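Endo-b-1,4-glucanase (Nasutitermes takasagoensis, PDB 1KS8) probably hydrolyses internal beta-1,4-glucosidic linkages in cellulose and related beta-glucans, as a family 9 glycoside hydrolase. Local coordinates at residues F185-A188 with N189-G193; T371-W374 with N375-N378; R328-A331 with Q332-I335; L267-Q271 with A272-T276; V117-G120 with D121-H124. All coordinates share one frame; numbering follows the deposited sequence.

Interaction 1 (F185-A188 with N189-G193)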
loop_
_atom_site.group_PDB
_atom_site.type_symbol
_atom_site.label_atom_id
_atom_site.label_comp_id
_atom_site.label_asym_id
_atom_site.label_seq_id
_atom_site.Cartn_x
_atom_site.Cartn_y
_atom_site.Cartn_z
ATOM N N PHE A 185 12.208 12.391 8.286
ATOM C CA PHE A 185 13.420 11.802 7.731
ATOM C C PHE A 185 14.574 12.027 8.701
ATOM O O PHE A 185 15.369 11.124 8.946
ATOM C CB PHE A 185 13.794 12.417 6.385
ATOM C CG PHE A 185 15.099 11.901 5.847
ATOM C CD1 PHE A 185 15.207 10.589 5.392
ATOM C CD2 PHE A 185 16.238 12.698 5.868
ATOM C CE1 PHE A 185 16.433 10.076 4.969
ATOM C CE2 PHE A 185 17.468 12.195 5.447
ATOM C CZ PHE A 185 17.566 10.881 4.999
ATOM N N ASP A 186 14.667 13.237 9.244
ATOM C CA ASP A 186 15.727 13.551 10.192
ATOM C C ASP A 186 15.618 12.628 11.398
ATOM O O ASP A 186 16.618 12.113 11.890
ATOM C CB ASP A 186 15.631 15.012 10.629
ATOM C CG ASP A 186 16.219 15.965 9.605
ATOM O OD1 ASP A 186 15.951 17.179 9.704
ATOM O OD2 ASP A 186 16.958 15.500 8.709
ATOM N N PHE A 187 14.392 12.419 11.868
ATOM C CA PHE A 187 14.151 11.536 13.001
ATOM C C PHE A 187 14.627 10.121 12.650
ATOM O O PHE A 187 15.369 9.496 13.408
ATOM C CB PHE A 187 12.652 11.549 13.345
ATOM C CG PHE A 187 12.234 10.522 14.368
ATOM C CD1 PHE A 187 13.029 10.237 15.475
ATOM C CD2 PHE A 187 11.016 9.861 14.233
ATOM C CE1 PHE A 187 12.617 9.309 16.431
ATOM C CE2 PHE A 187 10.596 8.933 15.184
ATOM C CZ PHE A 187 11.398 8.657 16.284
ATOM N N ALA A 188 14.213 9.632 11.485
ATOM C CA ALA A 188 14.587 8.297 11.031
ATOM C C ALA A 188 16.095 8.118 10.865
ATOM O O ALA A 188 16.651 7.081 11.221
ATOM C CB ALA A 188 13.890 7.988 9.712
ATOM N N ASN A 189 16.756 9.134 10.325
ATOM C CA ASN A 189 18.191 9.057 10.085
ATOM C C ASN A 189 19.062 9.301 11.315
ATOM O O ASN A 189 20.117 8.680 11.464
ATOM C CB ASN A 189 18.571 10.038 8.973
ATOM C CG ASN A 189 19.950 9.772 8.411
ATOM O OD1 ASN A 189 20.322 8.623 8.171
ATOM N ND2 ASN A 189 20.712 10.835 8.182
ATOM N N ASN A 190 18.621 10.200 12.192
ATOM C CA ASN A 190 19.372 10.542 13.402
ATOM C C ASN A 190 19.207 9.536 14.541
ATOM O O ASN A 190 20.065 9.434 15.419
ATOM C CB ASN A 190 18.952 11.930 13.895
ATOM C CG ASN A 190 19.338 13.037 12.930
ATOM O OD1 ASN A 190 18.809 14.150 13.002
ATOM N ND2 ASN A 190 20.267 12.745 12.030
ATOM N N TYR A 191 18.098 8.806 14.530
ATOM C CA TYR A 191 17.813 7.812 15.560
ATOM C C TYR A 191 17.515 6.487 14.863
ATOM O O TYR A 191 16.370 6.194 14.510
ATOM C CB TYR A 191 16.621 8.279 16.400
ATOM C CG TYR A 191 16.879 9.604 17.090
ATOM C CD1 TYR A 191 17.529 9.655 18.322
ATOM C CD2 TYR A 191 16.527 10.809 16.482
ATOM C CE1 TYR A 191 17.828 10.877 18.928
ATOM C CE2 TYR A 191 16.822 12.035 17.078
ATOM C CZ TYR A 191 17.473 12.060 18.299
ATOM O OH TYR A 191 17.780 13.271 18.883
ATOM N N ARG A 192 18.567 5.695 14.673
ATOM C CA ARG A 192 18.493 4.410 13.982
ATOM C C ARG A 192 17.920 3.250 14.796
ATOM O O ARG A 192 18.278 3.048 15.957
ATOM C CB ARG A 192 19.890 4.017 13.485
ATOM C CG ARG A 192 20.585 5.042 12.593
ATOM C CD ARG A 192 19.921 5.155 11.230
ATOM N NE ARG A 192 20.629 6.071 10.335
ATOM C CZ ARG A 192 21.770 5.790 9.710
ATOM N NH1 ARG A 192 22.352 4.609 9.874
ATOM N NH2 ARG A 192 22.328 6.692 8.914
ATOM N N GLY A 193 17.040 2.477 14.163
ATOM C CA GLY A 193 16.443 1.331 14.825
ATOM C C GLY A 193 15.251 0.762 14.077
ATOM O O GLY A 193 14.661 1.437 13.234
HETATM O O HOH W 1 19.334 13.722 8.757
#
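Phe-185 O takes the backbone N of Asn-189 at 2.8 Å. This is the last turn of helix 171-190, part of the (alpha/alpha)6 fold of the catalytic domain. Tyr-191 N still reaches Phe-187 O at 3.0 Å, but Tyr-191 itself has left helical geometry, and the chain turns off here. Phe-187 has CG anti to its backbone N (chi1 171°), which brings the CD1 edge of the ring up to Tyr-191. Phe-187 CD1 meets Tyr-191 CD2 at 3.7 Å, near the plane of the Phe-187 ring. The two ring planes are 51° apart, an oblique pair. A serine in place of Phe-187 is likely to leave a gap beside Tyr-191 and give that ring more freedom to turn. Past the helix end, Arg-192 bends at chi2 and comes back side-on. Arg-192 NE donates to Asn-189 O at 2.9 Å, and Arg-192 NH2 to Asn-189 OD1, also at 2.9 Å. The positive group thus lies at the C-terminal end of the helix, where it would probably interact favourably with the helix dipole. The side chain of Ala-188 is about 7 Å from that of Glu-214, a calcium ligand of this protein, though no calcium is bound in this model. A water donates to Asp-186 OD2 at 3.0 Å and accepts from Asn-189 ND2 at 3.3 Å.

Interaction 2 (T371-W374 with N375-N378)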
loop_
_atom_site.group_PDB
_atom_site.type_symbol
_atom_site.label_atom_id
_atom_site.label_comp_id
_atom_site.label_asym_id
_atom_site.label_seq_id
_atom_site.Cartn_x
_atom_site.Cartn_y
_atom_site.Cartn_z
ATOM N N THR A 371 -27.365 -8.168 14.299
ATOM C CA THR A 371 -26.079 -8.439 14.920
ATOM C C THR A 371 -25.038 -8.931 13.926
ATOM O O THR A 371 -25.357 -9.661 12.986
ATOM C CB THR A 371 -26.192 -9.520 16.012
ATOM O OG1 THR A 371 -26.637 -10.747 15.424
ATOM C CG2 THR A 371 -27.165 -9.104 17.076
ATOM N N CYS A 372 -23.799 -8.495 14.128
ATOM C CA CYS A 372 -22.686 -8.975 13.324
ATOM C C CYS A 372 -21.685 -9.454 14.358
ATOM O O CYS A 372 -21.218 -8.673 15.191
ATOM C CB CYS A 372 -22.033 -7.891 12.473
ATOM S SG CYS A 372 -20.935 -8.686 11.253
ATOM N N ASP A 373 -21.382 -10.745 14.327
ATOM C CA ASP A 373 -20.444 -11.320 15.278
ATOM C C ASP A 373 -19.729 -12.497 14.635
ATOM O O ASP A 373 -19.718 -12.616 13.411
ATOM C CB ASP A 373 -21.179 -11.744 16.561
ATOM C CG ASP A 373 -22.278 -12.768 16.313
ATOM O OD1 ASP A 373 -23.031 -13.052 17.269
ATOM O OD2 ASP A 373 -22.394 -13.291 15.186
ATOM N N TRP A 374 -19.129 -13.367 15.440
ATOM C CA TRP A 374 -18.422 -14.501 14.864
ATOM C C TRP A 374 -19.332 -15.478 14.132
ATOM O O TRP A 374 -18.857 -16.282 13.331
ATOM C CB TRP A 374 -17.594 -15.217 15.932
ATOM C CG TRP A 374 -16.346 -14.454 16.268
ATOM C CD1 TRP A 374 -16.154 -13.609 17.323
ATOM C CD2 TRP A 374 -15.139 -14.413 15.496
ATOM N NE1 TRP A 374 -14.902 -13.042 17.254
ATOM C CE2 TRP A 374 -14.259 -13.519 16.143
ATOM C CE3 TRP A 374 -14.720 -15.042 14.317
ATOM C CZ2 TRP A 374 -12.979 -13.237 15.649
ATOM C CZ3 TRP A 374 -13.445 -14.761 13.825
ATOM C CH2 TRP A 374 -12.592 -13.866 14.494
ATOM N N ASN A 375 -20.634 -15.423 14.398
ATOM C CA ASN A 375 -21.548 -16.302 13.682
ATOM C C ASN A 375 -21.616 -15.813 12.235
ATOM O O ASN A 375 -21.845 -16.592 11.315
ATOM C CB ASN A 375 -22.938 -16.283 14.322
ATOM C CG ASN A 375 -22.956 -16.948 15.684
ATOM O OD1 ASN A 375 -23.102 -16.289 16.713
ATOM N ND2 ASN A 375 -22.796 -18.263 15.695
ATOM N N THR A 376 -21.403 -14.513 12.038
ATOM C CA THR A 376 -21.412 -13.927 10.701
ATOM C C THR A 376 -20.179 -14.444 9.958
ATOM O O THR A 376 -20.253 -14.819 8.790
ATOM C CB THR A 376 -21.368 -12.383 10.769
ATOM O OG1 THR A 376 -22.418 -11.917 11.624
ATOM C CG2 THR A 376 -21.559 -11.779 9.378
ATOM N N PHE A 377 -19.043 -14.458 10.648
ATOM C CA PHE A 377 -17.801 -14.966 10.077
ATOM C C PHE A 377 -18.005 -16.424 9.659
ATOM O O PHE A 377 -17.533 -16.862 8.609
ATOM C CB PHE A 377 -16.685 -14.904 11.124
ATOM C CG PHE A 377 -15.460 -15.696 10.759
ATOM C CD1 PHE A 377 -14.541 -15.203 9.837
ATOM C CD2 PHE A 377 -15.225 -16.942 11.336
ATOM C CE1 PHE A 377 -13.405 -15.937 9.495
ATOM C CE2 PHE A 377 -14.095 -17.685 11.002
ATOM C CZ PHE A 377 -13.182 -17.180 10.079
ATOM N N ASN A 378 -18.729 -17.154 10.501
ATOM C CA ASN A 378 -18.996 -18.577 10.308
ATOM C C ASN A 378 -20.078 -18.883 9.266
ATOM O O ASN A 378 -20.331 -20.047 8.960
ATOM C CB ASN A 378 -19.376 -19.178 11.670
ATOM C CG ASN A 378 -19.212 -20.684 11.724
ATOM O OD1 ASN A 378 -18.220 -21.233 11.247
ATOM N ND2 ASN A 378 -20.180 -21.359 12.334
#
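Asp-373 and Thr-376 form a capping box at the start of the short helix 374-377. Asp-373 OD2 accepts from Asn-375 N at 2.9 Å, with the donor well above the carboxylate plane. In return Thr-376 OG1 accepts from Asp-373 N at 3.1 Å, a fairly straight bond of 156°. Asp-373 O is also used, taking Thr-376 N at 2.9 Å. The carboxylate of Asp-373 is brought over the helix start by a chi1 of 59°, with CG between the backbone N and the carbonyl carbon. Within the same turn, Trp-374 and Phe-377 make a T-shaped pair. The CE3-CZ3 edge of the indole points at one face of the Phe-377 ring, with Trp-374 CE3 3.6 Å from Phe-377 CD2 and the planes 75° apart. Asn-378 N closes the turn on Trp-374 O at 3.0 Å. Further out, Cys-372 SG touches Thr-376 CG2 at 3.7 Å. Cys-372 is joined by a disulfide to Cys-365, just before the cap. Trp-127 meets both aromatic rings. The side chain of Phe-377 is about 9 Å from that of Glu-412, a predicted active-site residue. The turn lies at the surface. It follows the loop after helix 361-364, and Trp-374 NE1 donates to Ala-125 O, just beyond helix 120-124.

Interaction 3 (R328-A331 with Q332-I335)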
loop_
_atom_site.group_PDB
_atom_site.type_symbol
_atom_site.label_atom_id
_atom_site.label_comp_id
_atom_site.label_asym_id
_atom_site.label_seq_id
_atom_site.Cartn_x
_atom_site.Cartn_y
_atom_site.Cartn_z
ATOM N N ARG A 328 6.056 -3.764 -20.613
ATOM C CA ARG A 328 4.666 -3.349 -20.467
ATOM C C ARG A 328 3.728 -4.513 -20.757
ATOM O O ARG A 328 2.725 -4.703 -20.066
ATOM C CB ARG A 328 4.368 -2.182 -21.411
ATOM C CG ARG A 328 4.980 -0.874 -20.943
ATOM C CD ARG A 328 4.965 0.192 -22.026
ATOM N NE ARG A 328 5.438 1.468 -21.500
ATOM C CZ ARG A 328 5.821 2.501 -22.244
ATOM N NH1 ARG A 328 5.795 2.423 -23.568
ATOM N NH2 ARG A 328 6.224 3.622 -21.656
ATOM N N GLN A 329 4.056 -5.295 -21.780
ATOM C CA GLN A 329 3.238 -6.445 -22.143
ATOM C C GLN A 329 3.231 -7.468 -21.011
ATOM O O GLN A 329 2.173 -7.978 -20.636
ATOM C CB GLN A 329 3.779 -7.098 -23.417
ATOM C CG GLN A 329 3.011 -8.340 -23.861
ATOM C CD GLN A 329 1.659 -8.017 -24.477
ATOM O OE1 GLN A 329 0.884 -8.918 -24.800
ATOM N NE2 GLN A 329 1.374 -6.732 -24.652
ATOM N N PHE A 330 4.404 -7.765 -20.458
ATOM C CA PHE A 330 4.463 -8.744 -19.383
ATOM C C PHE A 330 3.701 -8.249 -18.163
ATOM O O PHE A 330 2.979 -9.013 -17.523
ATOM C CB PHE A 330 5.905 -9.059 -18.982
ATOM C CG PHE A 330 6.024 -10.304 -18.149
ATOM C CD1 PHE A 330 6.256 -11.538 -18.748
ATOM C CD2 PHE A 330 5.815 -10.255 -16.775
ATOM C CE1 PHE A 330 6.273 -12.708 -17.987
ATOM C CE2 PHE A 330 5.830 -11.416 -16.008
ATOM C CZ PHE A 330 6.059 -12.646 -16.616
ATOM N N ALA A 331 3.870 -6.974 -17.831
ATOM C CA ALA A 331 3.166 -6.400 -16.692
ATOM C C ALA A 331 1.666 -6.591 -16.892
ATOM O O ALA A 331 0.947 -6.948 -15.961
ATOM C CB ALA A 331 3.492 -4.924 -16.566
ATOM N N GLN A 332 1.198 -6.359 -18.116
ATOM C CA GLN A 332 -0.218 -6.508 -18.424
ATOM C C GLN A 332 -0.703 -7.945 -18.220
ATOM O O GLN A 332 -1.833 -8.161 -17.779
ATOM C CB GLN A 332 -0.508 -6.066 -19.864
ATOM C CG GLN A 332 -1.998 -5.999 -20.185
ATOM C CD GLN A 332 -2.289 -5.690 -21.644
ATOM O OE1 GLN A 332 -3.431 -5.411 -22.011
ATOM N NE2 GLN A 332 -1.263 -5.749 -22.483
ATOM N N THR A 333 0.132 -8.934 -18.533
ATOM C CA THR A 333 -0.303 -10.316 -18.350
ATOM C C THR A 333 -0.554 -10.623 -16.876
ATOM O O THR A 333 -1.438 -11.410 -16.544
ATOM C CB THR A 333 0.722 -11.348 -18.888
ATOM O OG1 THR A 333 1.924 -11.295 -18.108
ATOM C CG2 THR A 333 1.042 -11.074 -20.350
ATOM N N GLN A 334 0.221 -10.003 -15.993
ATOM C CA GLN A 334 0.056 -10.244 -14.566
ATOM C C GLN A 334 -1.224 -9.599 -14.058
ATOM O O GLN A 334 -1.987 -10.217 -13.314
ATOM C CB GLN A 334 1.275 -9.721 -13.804
ATOM C CG GLN A 334 2.563 -10.406 -14.235
ATOM C CD GLN A 334 2.491 -11.916 -14.080
ATOM O OE1 GLN A 334 2.443 -12.432 -12.967
ATOM N NE2 GLN A 334 2.471 -12.629 -15.201
ATOM N N ILE A 335 -1.464 -8.357 -14.463
ATOM C CA ILE A 335 -2.682 -7.674 -14.060
ATOM C C ILE A 335 -3.871 -8.428 -14.661
ATOM O O ILE A 335 -4.874 -8.661 -13.988
ATOM C CB ILE A 335 -2.687 -6.208 -14.547
ATOM C CG1 ILE A 335 -1.523 -5.442 -13.904
ATOM C CG2 ILE A 335 -4.019 -5.545 -14.218
ATOM C CD1 ILE A 335 -1.519 -5.461 -12.381
#
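Gln-332 N bonds Arg-328 O at 3.0 Å and Ile-335 N bonds Ala-331 O at 3.2 Å, the i to i+4 pattern of unbroken helix 324-341. Thr-333 OG1 lies between the backbone N and the carbonyl carbon (chi1 66°), which turns it back to donate to Phe-330 O at 2.6 Å, in the carbonyl plane and on a lone pair. Thr-333 OG1 also lies over the centre of one face of the Phe-330 ring. Gln-334, folded at chi2, sends NE2 to Thr-333 OG1 at 3.2 Å, a bond of 162° lying in the plane of its amide. Gln-334 NE2 is 3.7 Å from Phe-330 CE2; the side chains cross at a slant, with amide and ring planes only 12° apart. Gln-334 is buried, and the rest of its amide is held by Leu-296 N and Gly-294 O. Ala-331 meets helix 303-319, and Ile-335 meets helix 415-430, so the helix packs among others of the (alpha/alpha)6 fold. The threonine hydroxyl is both donor and acceptor here. It probably competes with Gln-334 N, whose bond to Phe-330 O is weak at 3.3 Å, and as acceptor it helps fix the rotation of the Gln-334 amide.

Interaction 4 (L267-Q271 with A272-T276); sequences LTNKQ and AYKDT
Lys-270 has CG anti to its carbonyl carbon (chi1 -69°) and runs out extended, while Tyr-273 takes a matching chi1 of -61°, and the two side chains lie next to each other pointing the same way. Lys-270 CB is 3.8 Å from Tyr-273 CD2, and Lys-270 CD is 3.9 Å from Tyr-273 CE2. Thr-268 approaches the edge of the ring. Thr-268 OG1 sits there near the ring plane, 3.3 Å from Tyr-273 CE2. Thr-268 OG1 also accepts from Lys-270 N at 3.2 Å, an ST turn, and is bonded to Leu-264 O. Asn-269 has a positive phi, which lets the chain reverse after helix 257-268. Lys-270 then stands at the N-cap of helix 271-286. The first full turn of that helix is closed by Asp-275 N to Gln-271 O at 2.9 Å. Lys-274 reaches back along the turn with its chain extended. Lys-274 CG passes 3.5 Å from Lys-270 O, and Lys-274 NZ makes a weak bond of 3.4 Å to Asn-269 O. The positive end therefore lies by a carbonyl at the turn. Glu-236 OE2 joins the two parallel side chains, with a salt bridge to Lys-270 NZ and a hydrogen bond to Tyr-273 OH. The turn thus links two consecutive helices as an alpha-alpha hairpin of the (alpha/alpha)6 fold. Helix 229-241 lies against it through Leu-232 and Glu-236, and Tyr-239 meets the Tyr-273 ring edge-to-face.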
loop_
_atom_site.group_PDB
_atom_site.type_symbol
_atom_site.label_atom_id
_atom_site.label_comp_id
_atom_site.label_asym_id
_atom_site.label_seq_id
_atom_site.Cartn_x
_atom_site.Cartn_y
_atom_site.Cartn_z
ATOM N N LEU A 267 15.808 9.684 -11.204
ATOM C CA LEU A 267 16.311 10.922 -10.614
ATOM C C LEU A 267 17.747 11.290 -10.980
ATOM O O LEU A 267 18.094 12.472 -11.018
ATOM C CB LEU A 267 16.193 10.854 -9.087
ATOM C CG LEU A 267 14.786 10.705 -8.506
ATOM C CD1 LEU A 267 14.878 10.558 -6.995
ATOM C CD2 LEU A 267 13.943 11.915 -8.871
ATOM N N THR A 268 18.577 10.286 -11.245
ATOM C CA THR A 268 19.979 10.528 -11.576
ATOM C C THR A 268 20.349 10.201 -13.019
ATOM O O THR A 268 21.357 10.692 -13.529
ATOM C CB THR A 268 20.905 9.706 -10.668
ATOM O OG1 THR A 268 20.745 8.313 -10.963
ATOM C CG2 THR A 268 20.569 9.954 -9.198
ATOM N N ASN A 269 19.540 9.365 -13.664
ATOM C CA ASN A 269 19.780 8.948 -15.046
ATOM C C ASN A 269 21.041 8.086 -15.132
ATOM O O ASN A 269 21.544 7.823 -16.225
ATOM C CB ASN A 269 19.936 10.170 -15.962
ATOM C CG ASN A 269 19.738 9.832 -17.432
ATOM O OD1 ASN A 269 20.251 10.523 -18.314
ATOM N ND2 ASN A 269 18.975 8.780 -17.703
ATOM N N LYS A 270 21.547 7.644 -13.984
ATOM C CA LYS A 270 22.753 6.822 -13.958
ATOM C C LYS A 270 22.495 5.402 -14.452
ATOM O O LYS A 270 21.526 4.754 -14.050
ATOM C CB LYS A 270 23.345 6.779 -12.549
ATOM C CG LYS A 270 23.946 8.097 -12.093
ATOM C CD LYS A 270 24.604 7.954 -10.733
ATOM C CE LYS A 270 25.210 9.266 -10.272
ATOM N NZ LYS A 270 25.915 9.102 -8.970
ATOM N N GLN A 271 23.383 4.922 -15.317
ATOM C CA GLN A 271 23.257 3.588 -15.894
ATOM C C GLN A 271 23.307 2.448 -14.879
ATOM O O GLN A 271 22.615 1.443 -15.044
ATOM C CB GLN A 271 24.347 3.370 -16.952
ATOM C CG GLN A 271 24.253 2.020 -17.651
ATOM C CD GLN A 271 22.988 1.878 -18.479
ATOM O OE1 GLN A 271 22.334 0.833 -18.462
ATOM N NE2 GLN A 271 22.642 2.925 -19.215
ATOM N N ALA A 272 24.115 2.599 -13.833
ATOM C CA ALA A 272 24.251 1.557 -12.817
ATOM C C ALA A 272 22.912 1.108 -12.235
ATOM O O ALA A 272 22.665 -0.088 -12.084
ATOM C CB ALA A 272 25.173 2.035 -11.698
ATOM N N TYR A 273 22.054 2.065 -11.900
ATOM C CA TYR A 273 20.748 1.731 -11.342
ATOM C C TYR A 273 19.900 1.011 -12.386
ATOM O O TYR A 273 19.193 0.054 -12.071
ATOM C CB TYR A 273 20.023 2.996 -10.880
ATOM C CG TYR A 273 20.750 3.773 -9.804
ATOM C CD1 TYR A 273 21.078 3.179 -8.585
ATOM C CD2 TYR A 273 21.100 5.108 -10.003
ATOM C CE1 TYR A 273 21.738 3.900 -7.588
ATOM C CE2 TYR A 273 21.757 5.834 -9.016
ATOM C CZ TYR A 273 22.072 5.226 -7.813
ATOM O OH TYR A 273 22.716 5.947 -6.833
ATOM N N LYS A 274 19.979 1.476 -13.630
ATOM C CA LYS A 274 19.219 0.876 -14.718
ATOM C C LYS A 274 19.643 -0.568 -14.952
ATOM O O LYS A 274 18.813 -1.409 -15.294
ATOM C CB LYS A 274 19.391 1.694 -16.000
ATOM C CG LYS A 274 18.969 3.147 -15.850
ATOM C CD LYS A 274 19.214 3.938 -17.123
ATOM C CE LYS A 274 18.982 5.422 -16.892
ATOM N NZ LYS A 274 19.217 6.204 -18.134
ATOM N N ASP A 275 20.932 -0.857 -14.767
ATOM C CA ASP A 275 21.434 -2.216 -14.947
ATOM C C ASP A 275 20.781 -3.143 -13.923
ATOM O O ASP A 275 20.328 -4.236 -14.257
ATOM C CB ASP A 275 22.958 -2.284 -14.760
ATOM C CG ASP A 275 23.725 -1.539 -15.837
ATOM O OD1 ASP A 275 23.284 -1.533 -17.003
ATOM O OD2 ASP A 275 24.793 -0.974 -15.516
ATOM N N THR A 276 20.743 -2.700 -12.671
ATOM C CA THR A 276 20.157 -3.514 -11.614
ATOM C C THR A 276 18.670 -3.761 -11.852
ATOM O O THR A 276 18.171 -4.857 -11.598
ATOM C CB THR A 276 20.362 -2.861 -10.234
ATOM O OG1 THR A 276 21.758 -2.589 -10.041
ATOM C CG2 THR A 276 19.887 -3.792 -9.132
#

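Interaction 5 (V117-G120 with D121-H124)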
loop_
_atom_site.group_PDB
_atom_site.type_symbol
_atom_site.label_atom_id
_atom_site.label_comp_id
_atom_site.label_asym_id
_atom_site.label_seq_id
_atom_site.Cartn_x
_atom_site.Cartn_y
_atom_site.Cartn_z
ATOM N N VAL A 117 -2.556 2.081 16.068
ATOM C CA VAL A 117 -3.727 2.329 16.903
ATOM C C VAL A 117 -4.492 1.015 16.838
ATOM O O VAL A 117 -4.845 0.536 15.749
ATOM C CB VAL A 117 -4.627 3.469 16.397
ATOM C CG1 VAL A 117 -5.830 3.610 17.331
ATOM C CG2 VAL A 117 -3.844 4.774 16.364
ATOM N N GLY A 118 -4.717 0.429 18.008
ATOM C CA GLY A 118 -5.390 -0.851 18.105
ATOM C C GLY A 118 -4.334 -1.905 18.380
ATOM O O GLY A 118 -3.223 -1.826 17.850
ATOM N N GLN A 119 -4.656 -2.872 19.234
ATOM C CA GLN A 119 -3.719 -3.947 19.540
ATOM C C GLN A 119 -4.126 -5.146 18.700
ATOM O O GLN A 119 -5.313 -5.425 18.555
ATOM C CB GLN A 119 -3.779 -4.334 21.018
ATOM C CG GLN A 119 -2.773 -5.428 21.356
ATOM C CD GLN A 119 -3.197 -6.300 22.519
ATOM O OE1 GLN A 119 -4.325 -6.795 22.562
ATOM N NE2 GLN A 119 -2.284 -6.515 23.461
ATOM N N GLY A 120 -3.147 -5.858 18.154
ATOM C CA GLY A 120 -3.463 -7.012 17.331
ATOM C C GLY A 120 -4.435 -8.003 17.945
ATOM O O GLY A 120 -5.447 -8.348 17.332
ATOM N N ASP A 121 -4.157 -8.461 19.159
ATOM C CA ASP A 121 -5.037 -9.443 19.780
ATOM C C ASP A 121 -6.435 -8.954 20.118
ATOM O O ASP A 121 -7.417 -9.618 19.794
ATOM C CB ASP A 121 -4.383 -10.030 21.031
ATOM C CG ASP A 121 -3.182 -10.896 20.704
ATOM O OD1 ASP A 121 -2.960 -11.177 19.504
ATOM O OD2 ASP A 121 -2.464 -11.301 21.646
ATOM N N ALA A 122 -6.535 -7.801 20.770
ATOM C CA ALA A 122 -7.839 -7.270 21.146
ATOM C C ALA A 122 -8.684 -6.991 19.910
ATOM O O ALA A 122 -9.888 -7.246 19.897
ATOM C CB ALA A 122 -7.672 -5.996 21.962
ATOM N N ASP A 123 -8.045 -6.470 18.870
ATOM C CA ASP A 123 -8.755 -6.161 17.638
ATOM C C ASP A 123 -9.219 -7.427 16.919
ATOM O O ASP A 123 -10.390 -7.561 16.562
ATOM C CB ASP A 123 -7.856 -5.359 16.697
ATOM C CG ASP A 123 -8.605 -4.827 15.496
ATOM O OD1 ASP A 123 -9.236 -3.762 15.622
ATOM O OD2 ASP A 123 -8.575 -5.479 14.434
ATOM N N HIS A 124 -8.301 -8.364 16.720
ATOM C CA HIS A 124 -8.619 -9.589 16.003
ATOM C C HIS A 124 -9.568 -10.551 16.711
ATOM O O HIS A 124 -10.158 -11.422 16.072
ATOM C CB HIS A 124 -7.317 -10.287 15.608
ATOM C CG HIS A 124 -6.461 -9.465 14.694
ATOM N ND1 HIS A 124 -5.193 -9.846 14.309
ATOM C CD2 HIS A 124 -6.695 -8.275 14.091
ATOM C CE1 HIS A 124 -4.684 -8.928 13.505
ATOM N NE2 HIS A 124 -5.575 -7.964 13.358
#
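Gln-119 and Ala-122 make the side-chain hydrogen bond: Gln-119 OE1 accepts from Ala-122 N at 3.0 Å (145° at the hydrogen). CG is anti to the backbone N (chi1 -178°) and the chain runs extended, which carries the amide over the first turn. A leucine in place of Gln-119 would probably leave Ala-122 N without this partner. In the backbone, Asp-123 N meets Gln-119 O at 2.9 Å, and His-124 N meets Gly-120 O at 2.9 Å. Gln-119 holds the N-cap position of helix 120-124, and its OE1 makes the capping bond. The helix follows strand 113-117, the middle strand of the small antiparallel sheet, after a short loop. Without a hydrogen bond, Gly-120 O lies over one face of the His-124 ring, 3.0 Å from His-124 CG and displaced toward the rim. Asp-123 CB also touches Gln-119 O, at 3.2 Å. The polar ends of the last two residues are held from outside. His-124 NE2 is bonded to Asp-57 OD2, and Asp-123 OD2 accepts from Phe-58 N. A sulfate ion, probably from the crystallisation liquor, lies about 3 Å from the His-124 side chain, which is about 8 Å from that of Glu-412, a predicted active-site residue.

How the interactions relate
From the N terminus the order is interaction 5, 1, 4, 3, 2. They stand in series; none nests in or crosses another. Each is local. Interaction 5 joins strand 113-117 to helix 120-124. Interaction 1 ends helix 171-190, and interaction 4 turns the chain from helix 257-268 into helix 271-286. Interaction 3 lies inside helix 324-341. Interaction 2 starts helix 374-377 after a loop. Interactions 2 and 5 touch, Trp-374 CZ2 lying 3.4 Å from His-124 O, and both are near the predicted active-site residue Glu-412. Interaction 4 is opposite this pair across the chain's centre, about 52 Å from interaction 2 between centres.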